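Local coordinates for transcriptional regulator (TetR/AcrR family) (Bacillus halodurans, PDB 5GP9), which probably represses genes of fatty acid degradation as a dimeric TetR-family DNA-binding regulator, with a fatty acid held in its effector-binding domain, at residues S56-Q59 against E60-R64; K118-E121 against V122-G125. All blocks are in the same frame, centred on the assembly; numbering follows the deposited sequence.

Contact 1: S56-Q59 against E60-R64; sequences SLFQ and EKMGR. With PLM (palmitic acid), chain E.
Met62 lies alongside the ring of Phe58, one helical turn further on, and this pair is the tight part of the contact. Met62 CG sits over one face of the ring, 3.8 Å from the centroid of the Phe58 ring and offset toward the rim by CE1. The sulfur follows at an oblique angle, with Met62 SD 4.7 Å from the Phe58 centroid, a Met-aromatic contact. With CG anti to the backbone N (chi1 -175°), the Phe58 ring lies beside the Met62 chain, which bends at chi2 and chi3 and keeps its CG over the ring face. Both side chains run on to the palmitic acid. Phe58 CZ comes within 3.7 Å of PLM C7, and Met62 SD within 3.8 Å of PLM CF, near the methyl end of the chain. The residues belong to helix 50-74, which follows the predicted DNA-binding helix-turn-helix and in TetR-family regulators leads into the effector-binding domain. Its regular i to i+4 bonds continue here, as in Met62 N to Phe58 O at 3.0 Å. Gly63 N donates to Gln59 O in the same way. Leu57 turns to another neighbour and packs on Ile12, Ala15 and Val16 of helix 8-26. Lys61 rests the start of its chain on the Leu57 carbonyl, with Lys61 CB 3.3 Å from Leu57 O. The loose side of the helix is polar. Gln59 is exposed, and its chain is extended beyond CG. Exposed Arg64 reaches back to Glu60 in a salt bridge, with Arg64 NE 2.9 Å from Glu60 OE2. The carboxylate oxygen lies in the guanidinium plane, but the N-H...O angle is 130°, far from straight. The other oxygen, Glu60 OE1, shares a weak hydrogen bond with Tyr8 OH.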
ATOM      1  N   SER A  56       3.133 -19.736   4.372  1.00 28.54           N
ATOM      2  CA  SER A  56       2.329 -20.859   3.944  1.00 32.34           C
ATOM      3  C   SER A  56       0.852 -20.471   3.948  1.00 27.03           C
ATOM      4  O   SER A  56       0.144 -20.796   3.006  1.00 30.52           O
ATOM      5  CB  SER A  56       2.503 -22.069   4.878  1.00 33.72           C
ATOM      6  OG  SER A  56       3.902 -22.353   4.968  1.00 39.65           O
ATOM      7  N   LEU A  57       0.480 -19.808   5.002  1.00 27.12           N
ATOM      8  CA  LEU A  57      -0.939 -19.384   5.167  1.00 30.25           C
ATOM      9  C   LEU A  57      -1.338 -18.382   4.138  1.00 30.59           C
ATOM     10  O   LEU A  57      -2.430 -18.507   3.534  1.00 30.75           O
ATOM     11  CB  LEU A  57      -1.231 -18.849   6.558  1.00 33.06           C
ATOM     12  CG  LEU A  57      -0.912 -17.503   7.172  1.00 31.83           C
ATOM     13  CD1 LEU A  57      -1.898 -16.389   6.815  1.00 34.46           C
ATOM     14  CD2 LEU A  57      -0.934 -17.606   8.670  1.00 40.20           C
ATOM     15  N   PHE A  58      -0.387 -17.466   3.812  1.00 27.87           N
ATOM     16  CA  PHE A  58      -0.677 -16.458   2.806  1.00 26.54           C
ATOM     17  C   PHE A  58      -0.865 -17.086   1.472  1.00 28.73           C
ATOM     18  O   PHE A  58      -1.796 -16.812   0.742  1.00 26.91           O
ATOM     19  CB  PHE A  58       0.358 -15.284   2.883  1.00 26.22           C
ATOM     20  CG  PHE A  58       0.045 -14.128   1.943  1.00 27.33           C
ATOM     21  CD1 PHE A  58      -1.152 -13.462   2.014  1.00 29.74           C
ATOM     22  CD2 PHE A  58       0.933 -13.747   0.977  1.00 30.94           C
ATOM     23  CE1 PHE A  58      -1.462 -12.437   1.128  1.00 28.37           C
ATOM     24  CE2 PHE A  58       0.645 -12.709   0.124  1.00 27.26           C
ATOM     25  CZ  PHE A  58      -0.548 -12.080   0.189  1.00 28.45           C
ATOM     26  N   GLN A  59      -0.007 -18.046   1.142  1.00 25.50           N
ATOM     27  CA  GLN A  59      -0.082 -18.700  -0.133  1.00 28.71           C
ATOM     28  C   GLN A  59      -1.349 -19.535  -0.297  1.00 28.96           C
ATOM     29  O   GLN A  59      -1.951 -19.553  -1.370  1.00 29.57           O
ATOM     30  CB  GLN A  59       1.086 -19.642  -0.211  1.00 30.79           C
ATOM     31  CG  GLN A  59       1.384 -20.340  -1.503  1.00 33.57           C
ATOM     32  CD  GLN A  59       2.815 -20.890  -1.356  1.00 47.29           C
ATOM     33  OE1 GLN A  59       3.273 -21.247  -0.232  1.00 53.42           O
ATOM     34  NE2 GLN A  59       3.541 -20.874  -2.432  1.00 49.37           N
ATOM     35  N   GLU A  60      -1.736 -20.204   0.765  1.00 31.87           N
ATOM     36  CA  GLU A  60      -2.824 -21.175   0.641  1.00 32.24           C
ATOM     37  C   GLU A  60      -4.106 -20.389   0.439  1.00 32.14           C
ATOM     38  O   GLU A  60      -4.868 -20.625  -0.506  1.00 34.29           O
ATOM     39  CB  GLU A  60      -2.828 -22.075   1.863  1.00 40.53           C
ATOM     40  CG  GLU A  60      -3.906 -23.161   1.864  1.00 42.06           C
ATOM     41  CD  GLU A  60      -5.193 -22.607   2.434  1.00 50.65           C
ATOM     42  OE1 GLU A  60      -5.121 -21.942   3.527  1.00 57.59           O
ATOM     43  OE2 GLU A  60      -6.244 -22.831   1.796  1.00 54.58           O
ATOM     44  N   LYS A  61      -4.284 -19.424   1.293  1.00 30.30           N
ATOM     45  CA  LYS A  61      -5.434 -18.503   1.227  1.00 33.52           C
ATOM     46  C   LYS A  61      -5.584 -17.679  -0.020  1.00 34.55           C
ATOM     47  O   LYS A  61      -6.684 -17.498  -0.503  1.00 35.24           O
ATOM     48  CB  LYS A  61      -5.403 -17.585   2.400  1.00 29.24           C
ATOM     49  CG  LYS A  61      -5.686 -18.313   3.680  1.00 36.41           C
ATOM     50  CD  LYS A  61      -5.739 -17.343   4.816  1.00 30.65           C
ATOM     51  CE  LYS A  61      -6.074 -17.939   6.160  1.00 31.33           C
ATOM     52  NZ  LYS A  61      -7.307 -18.646   6.398  1.00 33.50           N
ATOM     53  N   MET A  62      -4.481 -17.121  -0.510  1.00 32.58           N
ATOM     54  CA  MET A  62      -4.522 -16.435  -1.798  1.00 29.96           C
ATOM     55  C   MET A  62      -4.929 -17.337  -2.939  1.00 33.52           C
ATOM     56  O   MET A  62      -5.682 -16.940  -3.807  1.00 35.19           O
ATOM     57  CB  MET A  62      -3.148 -15.777  -2.067  1.00 31.28           C
ATOM     58  CG  MET A  62      -2.966 -14.561  -1.212  1.00 39.41           C
ATOM     59  SD  MET A  62      -4.120 -13.172  -1.594  1.00 44.39           S
ATOM     60  CE  MET A  62      -4.237 -13.331  -3.323  1.00 29.25           C
ATOM     61  N   GLY A  63      -4.428 -18.574  -2.946  1.00 30.59           N
ATOM     62  CA  GLY A  63      -4.732 -19.483  -3.979  1.00 35.44           C
ATOM     63  C   GLY A  63      -6.203 -19.744  -4.043  1.00 33.34           C
ATOM     64  O   GLY A  63      -6.752 -19.738  -5.133  1.00 42.83           O
ATOM     65  N   ARG A  64      -6.838 -19.891  -2.895  1.00 33.12           N
ATOM     66  CA  ARG A  64      -8.305 -20.133  -2.851  1.00 40.06           C
ATOM     67  C   ARG A  64      -9.144 -18.914  -3.180  1.00 40.60           C
ATOM     68  O   ARG A  64     -10.188 -19.046  -3.789  1.00 42.99           O
ATOM     69  CB  ARG A  64      -8.747 -20.634  -1.487  1.00 40.80           C
ATOM     70  CG  ARG A  64      -8.128 -21.970  -1.137  1.00 48.54           C
ATOM     71  CD  ARG A  64      -8.795 -22.721   0.021  1.00 49.49           C
ATOM     72  NE  ARG A  64      -8.232 -24.090   0.027  1.00 58.60           N
ATOM     73  CZ  ARG A  64      -8.689 -25.143  -0.672  1.00 46.84           C
ATOM     74  NH1 ARG A  64      -9.816 -25.083  -1.400  1.00 47.71           N
ATOM     75  NH2 ARG A  64      -8.030 -26.301  -0.602  1.00 51.56           N
TER
HETATM   76  C1  PLM E 203       2.264  -3.526  -2.226  1.00 61.38           C
HETATM   77  O1  PLM E 203       1.110  -3.116  -2.469  1.00 44.12           O
HETATM   78  O2  PLM E 203       3.215  -2.757  -2.367  1.00 69.72           O
HETATM   79  C2  PLM E 203       2.541  -4.959  -1.762  1.00 63.53           C
HETATM   80  C3  PLM E 203       1.887  -5.249  -0.393  1.00 68.60           C
HETATM   81  C4  PLM E 203       2.286  -6.571   0.308  1.00 64.00           C
HETATM   82  C5  PLM E 203       1.280  -7.750   0.467  1.00 56.38           C
HETATM   83  C6  PLM E 203      -0.193  -7.420   0.234  1.00 50.70           C
HETATM   84  C7  PLM E 203      -1.195  -8.445   0.738  1.00 44.32           C
HETATM   85  C8  PLM E 203      -2.565  -7.873   0.570  1.00 43.69           C
HETATM   86  C9  PLM E 203      -3.416  -8.529  -0.468  1.00 45.47           C
HETATM   87  CA  PLM E 203      -4.724  -8.848   0.127  1.00 47.24           C
HETATM   88  CB  PLM E 203      -5.608  -9.295  -1.020  1.00 47.20           C
HETATM   89  CC  PLM E 203      -6.952  -9.696  -0.443  1.00 46.86           C
HETATM   90  CD  PLM E 203      -6.706 -10.719   0.671  1.00 56.32           C
HETATM   91  CE  PLM E 203      -7.518 -11.988   0.659  1.00 61.68           C
HETATM   92  CF  PLM E 203      -6.638 -13.055   1.308  1.00 56.31           C
HETATM   93  CG  PLM E 203      -7.468 -14.279   1.484  1.00 61.43           C

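Contact 2: K118-E121 against V122-G125; sequences KINE and VLKG. With PLM (palmitic acid), chain E.
Ile119 O accepts the N-H of Leu123, with Leu123 N 3.0 Å from Ile119 O. The bond is nearly straight at 166°. One residue earlier, Val122 N donates to Lys118 O at 3.1 Å. One residue later, Lys124 N donates to Asn120 O and also makes a weak bond to Glu121 O. On this part of the helix Ile119, Asn120 and Leu123 meet the palmitic acid. Ile119 does so through its CG2 branch, which comes to 3.4 Å from PLM C5. With CG1 anti to the carbonyl carbon (chi1 -68°), CG2 is the branch set beside that carbon, and it is the one that reaches the ligand. Leu123 adds two methyl groups further along the helix. Leu123 CD1 is 4.0 Å from PLM C9, and Leu123 CD2 is 4.0 Å from PLM C2, near the carboxylate end. The two branches thus touch separate parts of a bent acyl chain. The residues lie on helix 113-139 of the TetR-family C-terminal domain, and they form part of the wall of its ligand pocket. Asn120 brings a polar group to the same region, with Asn120 OD1 3.8 Å from PLM C2. This is a contact with a ligand carbon. The Asn120 side chain also packs on Met169 of the second subunit, so this part of the pocket wall lies close to the dimer partner. Val122 lies against helix 50-74. Lys118, Glu121 and Lys124 are exposed, and Glu121 runs out extended.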
ATOM      1  N   LYS A 118       8.971 -12.981  -1.048  1.00 32.28           N
ATOM      2  CA  LYS A 118       8.062 -14.126  -1.026  1.00 34.45           C
ATOM      3  C   LYS A 118       6.593 -13.672  -1.041  1.00 31.82           C
ATOM      4  O   LYS A 118       5.752 -14.170  -1.788  1.00 30.87           O
ATOM      5  CB  LYS A 118       8.314 -14.974   0.205  1.00 41.69           C
ATOM      6  CG  LYS A 118       9.632 -15.719   0.100  1.00 44.98           C
ATOM      7  CD  LYS A 118       9.688 -16.841   1.143  1.00 50.90           C
ATOM      8  CE  LYS A 118      11.125 -17.255   1.411  1.00 59.35           C
ATOM      9  NZ  LYS A 118      11.841 -16.343   2.351  1.00 65.08           N
ATOM     10  N   ILE A 119       6.313 -12.678  -0.238  1.00 31.56           N
ATOM     11  CA  ILE A 119       4.905 -12.138  -0.232  1.00 30.69           C
ATOM     12  C   ILE A 119       4.449 -11.621  -1.606  1.00 29.74           C
ATOM     13  O   ILE A 119       3.360 -11.904  -2.135  1.00 26.84           O
ATOM     14  CB  ILE A 119       4.839 -11.033   0.855  1.00 31.96           C
ATOM     15  CG1 ILE A 119       4.983 -11.672   2.231  1.00 36.41           C
ATOM     16  CG2 ILE A 119       3.552 -10.210   0.715  1.00 33.99           C
ATOM     17  CD1 ILE A 119       5.315 -10.619   3.297  1.00 40.58           C
ATOM     18  N   ASN A 120       5.313 -10.865  -2.293  1.00 28.41           N
ATOM     19  CA  ASN A 120       5.027 -10.425  -3.618  1.00 29.44           C
ATOM     20  C   ASN A 120       4.870 -11.528  -4.642  1.00 28.27           C
ATOM     21  O   ASN A 120       4.034 -11.449  -5.546  1.00 30.17           O
ATOM     22  CB  ASN A 120       6.086  -9.393  -4.106  1.00 35.42           C
ATOM     23  CG  ASN A 120       6.086  -8.089  -3.271  1.00 43.46           C
ATOM     24  OD1 ASN A 120       5.050  -7.589  -2.838  1.00 47.65           O
ATOM     25  ND2 ASN A 120       7.252  -7.531  -3.076  1.00 49.02           N
ATOM     26  N   GLU A 121       5.639 -12.615  -4.507  1.00 29.77           N
ATOM     27  CA  GLU A 121       5.448 -13.693  -5.391  1.00 30.43           C
ATOM     28  C   GLU A 121       4.067 -14.336  -5.219  1.00 27.36           C
ATOM     29  O   GLU A 121       3.424 -14.688  -6.215  1.00 29.53           O
ATOM     30  CB  GLU A 121       6.603 -14.726  -5.235  1.00 38.68           C
ATOM     31  CG  GLU A 121       6.455 -15.909  -6.154  1.00 50.69           C
ATOM     32  CD  GLU A 121       7.583 -16.916  -5.998  1.00 62.34           C
ATOM     33  OE1 GLU A 121       7.846 -17.366  -4.842  1.00 62.19           O
ATOM     34  OE2 GLU A 121       8.182 -17.247  -7.045  1.00 73.34           O
ATOM     35  N   VAL A 122       3.563 -14.361  -3.984  1.00 27.01           N
ATOM     36  CA  VAL A 122       2.211 -14.926  -3.752  1.00 29.55           C
ATOM     37  C   VAL A 122       1.128 -13.992  -4.379  1.00 29.75           C
ATOM     38  O   VAL A 122       0.175 -14.415  -5.056  1.00 26.95           O
ATOM     39  CB  VAL A 122       1.935 -15.137  -2.251  1.00 29.79           C
ATOM     40  CG1 VAL A 122       0.496 -15.527  -1.995  1.00 30.86           C
ATOM     41  CG2 VAL A 122       2.883 -16.175  -1.669  1.00 31.74           C
ATOM     42  N   LEU A 123       1.303 -12.713  -4.166  1.00 26.88           N
ATOM     43  CA  LEU A 123       0.411 -11.700  -4.685  1.00 28.64           C
ATOM     44  C   LEU A 123       0.281 -11.723  -6.183  1.00 29.36           C
ATOM     45  O   LEU A 123      -0.795 -11.430  -6.720  1.00 26.74           O
ATOM     46  CB  LEU A 123       0.886 -10.331  -4.176  1.00 29.11           C
ATOM     47  CG  LEU A 123       0.041  -9.100  -4.465  1.00 38.14           C
ATOM     48  CD1 LEU A 123      -1.349  -9.294  -3.836  1.00 37.36           C
ATOM     49  CD2 LEU A 123       0.787  -7.819  -4.016  1.00 36.28           C
ATOM     50  N   LYS A 124       1.355 -12.138  -6.904  1.00 29.42           N
ATOM     51  CA  LYS A 124       1.320 -12.143  -8.362  1.00 34.93           C
ATOM     52  C   LYS A 124       0.175 -12.934  -8.922  1.00 31.47           C
ATOM     53  O   LYS A 124      -0.381 -12.565  -9.927  1.00 32.88           O
ATOM     54  CB  LYS A 124       2.666 -12.548  -9.006  1.00 38.43           C
ATOM     55  CG  LYS A 124       2.706 -12.246 -10.507  1.00 49.62           C
ATOM     56  CD  LYS A 124       4.018 -12.709 -11.136  1.00 61.98           C
ATOM     57  CE  LYS A 124       3.818 -13.267 -12.554  1.00 69.36           C
ATOM     58  NZ  LYS A 124       5.106 -13.779 -13.139  1.00 75.79           N
ATOM     59  N   GLY A 125      -0.253 -14.009  -8.270  1.00 30.64           N
ATOM     60  CA  GLY A 125      -1.402 -14.757  -8.743  1.00 30.83           C
ATOM     61  C   GLY A 125      -2.704 -13.933  -8.860  1.00 29.18           C
ATOM     62  O   GLY A 125      -3.446 -14.035  -9.842  1.00 29.07           O
TER
HETATM   63  C1  PLM E 203       2.264  -3.526  -2.226  1.00 61.38           C
HETATM   64  O1  PLM E 203       1.110  -3.116  -2.469  1.00 44.12           O
HETATM   65  O2  PLM E 203       3.215  -2.757  -2.367  1.00 69.72           O
HETATM   66  C2  PLM E 203       2.541  -4.959  -1.762  1.00 63.53           C
HETATM   67  C3  PLM E 203       1.887  -5.249  -0.393  1.00 68.60           C
HETATM   68  C4  PLM E 203       2.286  -6.571   0.308  1.00 64.00           C
HETATM   69  C5  PLM E 203       1.280  -7.750   0.467  1.00 56.38           C
HETATM   70  C6  PLM E 203      -0.193  -7.420   0.234  1.00 50.70           C
HETATM   71  C7  PLM E 203      -1.195  -8.445   0.738  1.00 44.32           C
HETATM   72  C8  PLM E 203      -2.565  -7.873   0.570  1.00 43.69           C
HETATM   73  C9  PLM E 203      -3.416  -8.529  -0.468  1.00 45.47           C
HETATM   74  CA  PLM E 203      -4.724  -8.848   0.127  1.00 47.24           C
HETATM   75  CB  PLM E 203      -5.608  -9.295  -1.020  1.00 47.20           C
HETATM   76  CC  PLM E 203      -6.952  -9.696  -0.443  1.00 46.86           C
HETATM   77  CD  PLM E 203      -6.706 -10.719   0.671  1.00 56.32           C
HETATM   78  CE  PLM E 203      -7.518 -11.988   0.659  1.00 61.68           C
HETATM   79  CF  PLM E 203      -6.638 -13.055   1.308  1.00 56.31           C
HETATM   80  CG  PLM E 203      -7.468 -14.279   1.484  1.00 61.43           C

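How the contacts relate
Contact 1 comes first along the chain and is finished before contact 2 begins. Contact 1 is on helix 50-74 and contact 2 on helix 113-139, and their centres are about 10 Å apart. The helices pack directly at this level. Val122 CG1 is 3.5 Å from Phe58 CD2 and 3.7 Å from Met62 CB. Both contacts also touch the same palmitic acid. Contact 1 meets its middle and methyl end, and contact 2 meets its carboxylate half and middle. Helix 50-74 packs on helix 8-26 as well, so it touches both the ligand pocket and the DNA-binding part. This is consistent with effector binding altering operator recognition, as in other TetR-family regulators.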